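PDB 3ZTV: NAD nucleotidase from Haemophilus influenzae, which degrades NAD to adenosine and nicotinamide riboside, acting as both a pyrophosphatase and a 5'-nucleotidase, with its highest activity on 5'-AMP. Local coordinates for residues F46-K55 against S331-D340; Y267-G275 against I286-L294. All coordinates share one frame; numbering follows the deposited sequence.

Contact 1 (F46-K55 against S331-D340)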
loop_
_atom_site.group_PDB
_atom_site.type_symbol
_atom_site.label_atom_id
_atom_site.label_comp_id
_atom_site.label_asym_id
_atom_site.label_seq_id
_atom_site.Cartn_x
_atom_site.Cartn_y
_atom_site.Cartn_z
ATOM N N PHE A 46 -12.739 -24.720 -26.124
ATOM C CA PHE A 46 -11.293 -24.873 -26.055
ATOM C C PHE A 46 -10.675 -25.586 -27.254
ATOM O O PHE A 46 -9.483 -25.432 -27.501
ATOM C CB PHE A 46 -10.841 -25.513 -24.737
ATOM C CG PHE A 46 -9.771 -24.720 -24.032
ATOM C CD1 PHE A 46 -8.434 -24.878 -24.374
ATOM C CD2 PHE A 46 -10.103 -23.808 -23.041
ATOM C CE1 PHE A 46 -7.450 -24.148 -23.741
ATOM C CE2 PHE A 46 -9.111 -23.068 -22.405
ATOM C CZ PHE A 46 -7.787 -23.247 -22.754
ATOM N N SER A 47 -11.457 -26.360 -28.006
ATOM C CA SER A 47 -10.903 -26.960 -29.215
ATOM C C SER A 47 -10.525 -25.864 -30.211
ATOM O O SER A 47 -9.436 -25.899 -30.799
ATOM C CB SER A 47 -11.887 -27.941 -29.843
ATOM O OG SER A 47 -11.323 -28.517 -31.010
ATOM N N ALA A 48 -11.414 -24.891 -30.402
ATOM C CA ALA A 48 -11.116 -23.743 -31.257
ATOM C C ALA A 48 -9.946 -22.925 -30.708
ATOM O O ALA A 48 -9.090 -22.485 -31.475
ATOM C CB ALA A 48 -12.352 -22.872 -31.430
ATOM N N VAL A 49 -9.903 -22.706 -29.393
ATOM C CA VAL A 49 -8.799 -21.950 -28.788
ATOM C C VAL A 49 -7.460 -22.596 -29.130
ATOM O O VAL A 49 -6.546 -21.937 -29.653
ATOM C CB VAL A 49 -8.936 -21.824 -27.248
ATOM C CG1 VAL A 49 -7.633 -21.362 -26.633
ATOM C CG2 VAL A 49 -10.053 -20.859 -26.891
ATOM N N ASN A 50 -7.336 -23.886 -28.840
ATOM C CA ASN A 50 -6.064 -24.554 -29.063
ATOM C C ASN A 50 -5.688 -24.649 -30.540
ATOM O O ASN A 50 -4.520 -24.468 -30.899
ATOM C CB ASN A 50 -6.034 -25.918 -28.368
ATOM C CG ASN A 50 -5.863 -25.796 -26.855
ATOM O OD1 ASN A 50 -5.488 -24.743 -26.339
ATOM N ND2 ASN A 50 -6.137 -26.881 -26.141
ATOM N N ALA A 51 -6.670 -24.911 -31.391
ATOM C CA ALA A 51 -6.419 -24.943 -32.830
ATOM C C ALA A 51 -5.905 -23.593 -33.324
ATOM O O ALA A 51 -4.939 -23.524 -34.086
ATOM C CB ALA A 51 -7.684 -25.342 -33.588
ATOM N N LYS A 52 -6.556 -22.515 -32.911
ATOM C CA LYS A 52 -6.142 -21.187 -33.350
ATOM C C LYS A 52 -4.766 -20.793 -32.803
ATOM O O LYS A 52 -3.929 -20.252 -33.539
ATOM C CB LYS A 52 -7.204 -20.133 -33.004
ATOM C CG LYS A 52 -6.872 -18.731 -33.511
ATOM C CD LYS A 52 -7.545 -18.401 -34.832
ATOM C CE LYS A 52 -6.981 -19.199 -35.991
ATOM N NZ LYS A 52 -7.423 -18.642 -37.318
ATOM N N LEU A 53 -4.518 -21.053 -31.522
ATOM C CA LEU A 53 -3.197 -20.803 -30.948
ATOM C C LEU A 53 -2.123 -21.603 -31.693
ATOM O O LEU A 53 -1.053 -21.072 -32.005
ATOM C CB LEU A 53 -3.170 -21.137 -29.451
ATOM C CG LEU A 53 -3.930 -20.200 -28.511
ATOM C CD1 LEU A 53 -3.950 -20.795 -27.102
ATOM C CD2 LEU A 53 -3.331 -18.806 -28.506
ATOM N N ASN A 54 -2.408 -22.868 -31.992
ATOM C CA ASN A 54 -1.437 -23.709 -32.674
ATOM C C ASN A 54 -1.108 -23.174 -34.056
ATOM O O ASN A 54 0.056 -23.141 -34.455
ATOM C CB ASN A 54 -1.932 -25.156 -32.771
ATOM C CG ASN A 54 -1.825 -25.900 -31.449
ATOM O OD1 ASN A 54 -1.150 -25.441 -30.530
ATOM N ND2 ASN A 54 -2.475 -27.059 -31.355
ATOM N N LYS A 55 -2.124 -22.752 -34.793
ATOM C CA LYS A 55 -1.890 -22.239 -36.134
ATOM C C LYS A 55 -1.175 -20.892 -36.118
ATOM O O LYS A 55 -0.274 -20.652 -36.926
ATOM C CB LYS A 55 -3.201 -22.157 -36.910
ATOM C CG LYS A 55 -3.734 -23.520 -37.291
ATOM C CD LYS A 55 -4.963 -23.429 -38.164
ATOM C CE LYS A 55 -6.215 -23.207 -37.336
ATOM N NZ LYS A 55 -7.450 -23.430 -38.151
ATOM N N SER A 331 -12.786 -16.082 -36.999
ATOM C CA SER A 331 -12.129 -17.314 -37.388
ATOM C C SER A 331 -13.143 -18.445 -37.287
ATOM O O SER A 331 -13.627 -18.761 -36.200
ATOM C CB SER A 331 -10.944 -17.582 -36.467
ATOM O OG SER A 331 -10.161 -18.660 -36.939
ATOM N N LEU A 332 -13.474 -19.061 -38.415
ATOM C CA LEU A 332 -14.520 -20.092 -38.446
ATOM C C LEU A 332 -13.999 -21.517 -38.304
ATOM O O LEU A 332 -13.032 -21.912 -38.961
ATOM C CB LEU A 332 -15.342 -20.004 -39.741
ATOM C CG LEU A 332 -16.110 -18.709 -39.980
ATOM C CD1 LEU A 332 -16.584 -18.627 -41.428
ATOM C CD2 LEU A 332 -17.281 -18.569 -39.025
ATOM N N ASP A 333 -14.665 -22.285 -37.439
ATOM C CA ASP A 333 -14.525 -23.741 -37.375
ATOM C C ASP A 333 -13.114 -24.240 -37.091
ATOM O O ASP A 333 -12.701 -25.272 -37.617
ATOM C CB ASP A 333 -15.063 -24.388 -38.663
ATOM C CG ASP A 333 -16.533 -24.091 -38.899
ATOM O OD1 ASP A 333 -17.311 -24.000 -37.924
ATOM O OD2 ASP A 333 -16.912 -23.949 -40.080
ATOM N N ASP A 334 -12.368 -23.528 -36.249
ATOM C CA ASP A 334 -11.087 -24.059 -35.798
ATOM C C ASP A 334 -11.341 -25.245 -34.875
ATOM O O ASP A 334 -12.186 -25.173 -33.989
ATOM C CB ASP A 334 -10.288 -23.013 -35.020
ATOM C CG ASP A 334 -10.013 -21.766 -35.818
ATOM O OD1 ASP A 334 -9.221 -21.824 -36.785
ATOM O OD2 ASP A 334 -10.580 -20.719 -35.455
ATOM N N HIS A 335 -10.609 -26.330 -35.069
ATOM C CA HIS A 335 -10.684 -27.443 -34.129
ATOM C C HIS A 335 -9.378 -28.224 -34.077
ATOM O O HIS A 335 -8.679 -28.370 -35.079
ATOM C CB HIS A 335 -11.906 -28.341 -34.382
ATOM C CG HIS A 335 -11.884 -29.043 -35.700
ATOM N ND1 HIS A 335 -11.695 -30.404 -35.809
ATOM C CD2 HIS A 335 -12.047 -28.581 -36.961
ATOM C CE1 HIS A 335 -11.734 -30.750 -37.084
ATOM N NE2 HIS A 335 -11.946 -29.662 -37.804
ATOM N N ASP A 336 -9.027 -28.677 -32.879
ATOM C CA ASP A 336 -7.755 -29.341 -32.636
ATOM C C ASP A 336 -8.024 -30.795 -32.296
ATOM O O ASP A 336 -8.809 -31.084 -31.399
ATOM C CB ASP A 336 -7.040 -28.663 -31.466
ATOM C CG ASP A 336 -5.739 -29.346 -31.099
ATOM O OD1 ASP A 336 -4.849 -29.445 -31.968
ATOM O OD2 ASP A 336 -5.596 -29.796 -29.942
ATOM N N ALA A 337 -7.374 -31.712 -33.008
ATOM C CA ALA A 337 -7.636 -33.141 -32.840
ATOM C C ALA A 337 -7.403 -33.621 -31.407
ATOM O O ALA A 337 -8.245 -34.309 -30.830
ATOM C CB ALA A 337 -6.799 -33.954 -33.827
ATOM N N LYS A 338 -6.267 -33.259 -30.825
ATOM C CA LYS A 338 -5.980 -33.669 -29.454
ATOM C C LYS A 338 -7.036 -33.137 -28.476
ATOM O O LYS A 338 -7.532 -33.870 -27.616
ATOM C CB LYS A 338 -4.576 -33.216 -29.040
ATOM C CG LYS A 338 -4.211 -33.538 -27.598
ATOM C CD LYS A 338 -2.700 -33.534 -27.386
ATOM C CE LYS A 338 -2.098 -32.154 -27.584
ATOM N NZ LYS A 338 -0.634 -32.148 -27.289
ATOM N N THR A 339 -7.377 -31.859 -28.616
ATOM C CA THR A 339 -8.334 -31.238 -27.706
ATOM C C THR A 339 -9.733 -31.817 -27.909
ATOM O O THR A 339 -10.474 -31.996 -26.943
ATOM C CB THR A 339 -8.328 -29.707 -27.841
ATOM O OG1 THR A 339 -6.988 -29.231 -27.687
ATOM C CG2 THR A 339 -9.205 -29.067 -26.774
ATOM N N ASP A 340 -10.094 -32.129 -29.152
ATOM C CA ASP A 340 -11.362 -32.806 -29.440
ATOM C C ASP A 340 -11.473 -34.132 -28.689
ATOM O O ASP A 340 -12.530 -34.471 -28.165
ATOM C CB ASP A 340 -11.492 -33.087 -30.941
ATOM C CG ASP A 340 -11.865 -31.860 -31.745
ATOM O OD1 ASP A 340 -12.424 -30.900 -31.174
ATOM O OD2 ASP A 340 -11.631 -31.874 -32.973
HETATM O O HOH W 1 -2.984 -29.081 -29.218
HETATM O O HOH W 2 -4.065 -27.875 -33.897
HETATM O O HOH W 3 -8.560 -26.086 -37.431
#
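A51 sets its CB over the backbone of H335, 3.4 Å from H335 C, and against the CB atoms of D334 and D336. Here the chain leaving edge strand 330-332 runs across helix 46-59 of the calcineurin-like phosphoesterase fold and then starts helix 337-353. D336 is the N-cap of that new helix. Its OD2 accepts from T339 N, above the carboxylate plane, and from T339 OG1 on the anti lone pair. T339 OG1 in turn accepts from N50 ND2 at 2.9 Å. That bond is nearly straight (173°) and lies in the amide plane, so N50 positions the hydroxyl that donates to the N-cap carboxylate. N50 ND2 also donates to V89 O of helix 84-93. One water links N54 ND2 to D336 OD1; a second lies between N54 ND2 and D336 OD2.

At the strand end the contact is ionic. K55 NZ meets the anti lone pair of D334 OD1 at 2.8 Å. K52 bends at chi2 (97°) and chi3, which brings NZ to S331 OG at 2.8 Å; the salt bridge from K52 NZ to D334 OD1 is long, 3.7 Å. S331 OG donates to the syn lone pair of D334 OD2, which probably fixes the carboxylate's rotation.

S47 OG accepts from D336 N at 3.0 Å and donates to D340 OD1 at 2.6 Å, while H335 ND1 donates to D340 OD2.

Contact 2 (Y267-G275 against I286-L294)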
loop_
_atom_site.group_PDB
_atom_site.type_symbol
_atom_site.label_atom_id
_atom_site.label_comp_id
_atom_site.label_asym_id
_atom_site.label_seq_id
_atom_site.Cartn_x
_atom_site.Cartn_y
_atom_site.Cartn_z
ATOM N N TYR A 267 -14.735 -16.525 -21.621
ATOM C CA TYR A 267 -15.481 -17.759 -21.929
ATOM C C TYR A 267 -15.032 -18.429 -23.233
ATOM O O TYR A 267 -15.859 -18.866 -24.049
ATOM C CB TYR A 267 -17.001 -17.517 -21.928
ATOM C CG TYR A 267 -17.584 -17.003 -20.622
ATOM C CD1 TYR A 267 -16.864 -17.053 -19.432
ATOM C CD2 TYR A 267 -18.869 -16.480 -20.581
ATOM C CE1 TYR A 267 -17.407 -16.574 -18.237
ATOM C CE2 TYR A 267 -19.423 -16.018 -19.396
ATOM C CZ TYR A 267 -18.682 -16.066 -18.226
ATOM O OH TYR A 267 -19.214 -15.598 -17.040
ATOM N N SER A 268 -13.714 -18.518 -23.402
ATOM C CA SER A 268 -13.047 -19.142 -24.551
ATOM C C SER A 268 -13.456 -18.588 -25.923
ATOM O O SER A 268 -13.323 -19.281 -26.922
ATOM C CB SER A 268 -13.099 -20.690 -24.497
ATOM O OG SER A 268 -14.418 -21.206 -24.479
ATOM N N ALA A 269 -13.874 -17.322 -25.981
ATOM C CA ALA A 269 -14.431 -16.772 -27.226
ATOM C C ALA A 269 -13.412 -16.137 -28.161
ATOM O O ALA A 269 -13.677 -16.046 -29.366
ATOM C CB ALA A 269 -15.524 -15.760 -26.914
ATOM N N VAL A 270 -12.267 -15.714 -27.617
ATOM C CA VAL A 270 -11.323 -14.879 -28.369
ATOM C C VAL A 270 -9.892 -15.309 -28.138
ATOM O O VAL A 270 -9.506 -15.630 -27.005
ATOM C CB VAL A 270 -11.465 -13.373 -27.963
ATOM C CG1 VAL A 270 -10.245 -12.532 -28.395
ATOM C CG2 VAL A 270 -12.745 -12.794 -28.543
ATOM N N VAL A 271 -9.108 -15.306 -29.211
ATOM C CA VAL A 271 -7.657 -15.332 -29.101
ATOM C C VAL A 271 -7.145 -13.956 -29.522
ATOM O O VAL A 271 -7.351 -13.543 -30.669
ATOM C CB VAL A 271 -7.033 -16.441 -29.972
ATOM C CG1 VAL A 271 -5.518 -16.244 -30.097
ATOM C CG2 VAL A 271 -7.354 -17.820 -29.400
ATOM N N GLY A 272 -6.512 -13.242 -28.591
ATOM C CA GLY A 272 -5.908 -11.959 -28.920
ATOM C C GLY A 272 -4.543 -12.169 -29.554
ATOM O O GLY A 272 -3.798 -13.061 -29.169
ATOM N N ASP A 273 -4.219 -11.314 -30.516
ATOM C CA ASP A 273 -3.043 -11.468 -31.383
ATOM C C ASP A 273 -2.424 -10.073 -31.557
ATOM O O ASP A 273 -2.970 -9.232 -32.276
ATOM C CB ASP A 273 -3.582 -12.034 -32.708
ATOM C CG ASP A 273 -2.554 -12.126 -33.830
ATOM O OD1 ASP A 273 -1.387 -11.734 -33.666
ATOM O OD2 ASP A 273 -2.965 -12.605 -34.918
ATOM N N LEU A 274 -1.331 -9.808 -30.835
ATOM C CA LEU A 274 -0.668 -8.501 -30.829
ATOM C C LEU A 274 0.799 -8.666 -31.197
ATOM O O LEU A 274 1.570 -9.262 -30.450
ATOM C CB LEU A 274 -0.806 -7.801 -29.459
ATOM C CG LEU A 274 -0.383 -6.325 -29.436
ATOM C CD1 LEU A 274 -1.447 -5.501 -30.135
ATOM C CD2 LEU A 274 -0.160 -5.815 -28.014
ATOM N N GLY A 275 1.178 -8.121 -32.348
ATOM C CA GLY A 275 2.569 -8.092 -32.763
ATOM C C GLY A 275 3.223 -6.835 -32.231
ATOM O O GLY A 275 2.708 -5.724 -32.408
ATOM N N ILE A 286 3.407 -1.216 -32.174
ATOM C CA ILE A 286 2.498 -2.260 -32.644
ATOM C C ILE A 286 2.652 -2.529 -34.143
ATOM O O ILE A 286 2.616 -1.604 -34.956
ATOM C CB ILE A 286 1.034 -1.879 -32.339
ATOM C CG1 ILE A 286 0.853 -1.624 -30.836
ATOM C CG2 ILE A 286 0.073 -2.962 -32.853
ATOM C CD1 ILE A 286 1.412 -2.730 -29.946
ATOM N N THR A 287 2.835 -3.797 -34.500
ATOM C CA THR A 287 2.971 -4.205 -35.897
ATOM C C THR A 287 1.765 -5.012 -36.397
ATOM O O THR A 287 1.600 -5.202 -37.602
ATOM C CB THR A 287 4.234 -5.067 -36.107
ATOM O OG1 THR A 287 4.134 -6.253 -35.307
ATOM C CG2 THR A 287 5.488 -4.305 -35.711
ATOM N N ARG A 288 0.938 -5.511 -35.480
ATOM C CA ARG A 288 -0.205 -6.348 -35.847
ATOM C C ARG A 288 -1.143 -6.322 -34.654
ATOM O O ARG A 288 -0.678 -6.370 -33.514
ATOM C CB ARG A 288 0.248 -7.782 -36.143
ATOM C CG ARG A 288 -0.891 -8.767 -36.446
ATOM C CD ARG A 288 -0.355 -10.160 -36.756
ATOM N NE ARG A 288 0.375 -10.712 -35.622
ATOM C CZ ARG A 288 1.700 -10.816 -35.540
ATOM N NH1 ARG A 288 2.476 -10.390 -36.526
ATOM N NH2 ARG A 288 2.259 -11.322 -34.453
ATOM N N LYS A 289 -2.447 -6.232 -34.893
ATOM C CA LYS A 289 -3.417 -6.177 -33.805
ATOM C C LYS A 289 -4.739 -6.763 -34.287
ATOM O O LYS A 289 -5.482 -6.122 -35.031
ATOM C CB LYS A 289 -3.595 -4.740 -33.295
ATOM C CG LYS A 289 -3.683 -3.664 -34.379
ATOM C CD LYS A 289 -3.898 -2.292 -33.756
ATOM C CE LYS A 289 -4.074 -1.210 -34.816
ATOM N NZ LYS A 289 -5.350 -1.372 -35.569
ATOM N N ILE A 290 -5.010 -7.997 -33.880
ATOM C CA ILE A 290 -6.224 -8.698 -34.290
ATOM C C ILE A 290 -6.851 -9.429 -33.109
ATOM O O ILE A 290 -6.237 -10.333 -32.537
ATOM C CB ILE A 290 -5.942 -9.744 -35.373
ATOM C CG1 ILE A 290 -5.107 -9.148 -36.509
ATOM C CG2 ILE A 290 -7.257 -10.322 -35.906
ATOM C CD1 ILE A 290 -4.564 -10.196 -37.476
ATOM N N PRO A 291 -8.064 -9.028 -32.717
ATOM C CA PRO A 291 -8.828 -9.842 -31.766
ATOM C C PRO A 291 -9.638 -10.905 -32.520
ATOM O O PRO A 291 -10.666 -10.579 -33.130
ATOM C CB PRO A 291 -9.757 -8.820 -31.109
ATOM C CG PRO A 291 -9.979 -7.783 -32.174
ATOM C CD PRO A 291 -8.768 -7.784 -33.079
ATOM N N HIS A 292 -9.177 -12.155 -32.506
ATOM C CA HIS A 292 -9.851 -13.222 -33.259
ATOM C C HIS A 292 -11.041 -13.782 -32.492
ATOM O O HIS A 292 -10.862 -14.442 -31.462
ATOM C CB HIS A 292 -8.898 -14.388 -33.520
ATOM C CG HIS A 292 -7.718 -14.048 -34.380
ATOM N ND1 HIS A 292 -6.501 -13.638 -33.874
ATOM C CD2 HIS A 292 -7.567 -14.094 -35.724
ATOM C CE1 HIS A 292 -5.655 -13.432 -34.872
ATOM N NE2 HIS A 292 -6.278 -13.710 -36.005
ATOM N N VAL A 293 -12.251 -13.555 -32.997
ATOM C CA VAL A 293 -13.437 -14.192 -32.428
ATOM C C VAL A 293 -13.613 -15.574 -33.051
ATOM O O VAL A 293 -13.687 -15.722 -34.279
ATOM C CB VAL A 293 -14.699 -13.347 -32.651
ATOM C CG1 VAL A 293 -15.940 -14.096 -32.174
ATOM C CG2 VAL A 293 -14.579 -12.033 -31.923
ATOM N N LEU A 294 -13.675 -16.594 -32.200
ATOM C CA LEU A 294 -13.764 -17.981 -32.627
ATOM C C LEU A 294 -15.229 -18.346 -32.801
ATOM O O LEU A 294 -15.979 -18.369 -31.825
ATOM C CB LEU A 294 -13.113 -18.876 -31.572
ATOM C CG LEU A 294 -11.689 -18.464 -31.171
ATOM C CD1 LEU A 294 -11.214 -19.294 -29.989
ATOM C CD2 LEU A 294 -10.726 -18.579 -32.352
HETATM O O HOH W 4 0.761 -12.330 -32.113
#
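H292 N donates to V271 O at 2.9 Å across a beta hairpin, and H292 ND1 adds a weak bond to the same oxygen. I290 CG2 covers the centre of one face of the H292 ring. D273 lies on this same face of the hairpin, and its OD2 has its hydrogen bond from Y60 OH of the same chain. V271, D273, I290 and H292 are all buried and form the close part of the contact.

R288 marks the passage to the open end. D273 OD1 takes R288 NE at 2.8 Å in a salt bridge that lies in the guanidinium plane, and water 4 joins D273 OD1 to R288 NH2. R288 reaches the carboxylate by a bend at chi3 (61°), and its guanidinium passes one face over G275 CA. Beyond it T287 and K289 are exposed, and K289 leads its amine away from the hairpin. T287 and R288 both face G275 in a classic beta bulge, and T287 N donates to G275 O at 2.8 Å. L274 CD2 and I286 CD1 meet beside it at 4.0 Å.

The hairpin lies between strands 11-18 and 330-332 of the mixed sheet. V271, H292 and L294 pack on helix 46-59; P291 and V293 face helix 234-238.

Overall arrangement
Both contacts build on the same mixed sheet. Helix 46-59 is part of contact 1 and packs on the hairpin of contact 2. Contact 2 is the buried one, inside the sheet. Contact 1 is only partly buried and sits at the sheet's edge. They join where S331 N meets V293 O at 2.9 Å, a probable hydrogen bond. V49 and L53, on the side of the helix turned from 331-340, pack against S268, L294 and V271. Contact 2 rests on antiparallel backbone pairing, broken by a bulge at one end, with one ion pair that a water also bridges. Contact 1 relies on side-chain bonds, lysine charges and waters. Along the chain, contact 2 is nested within the loop that contact 1 closes.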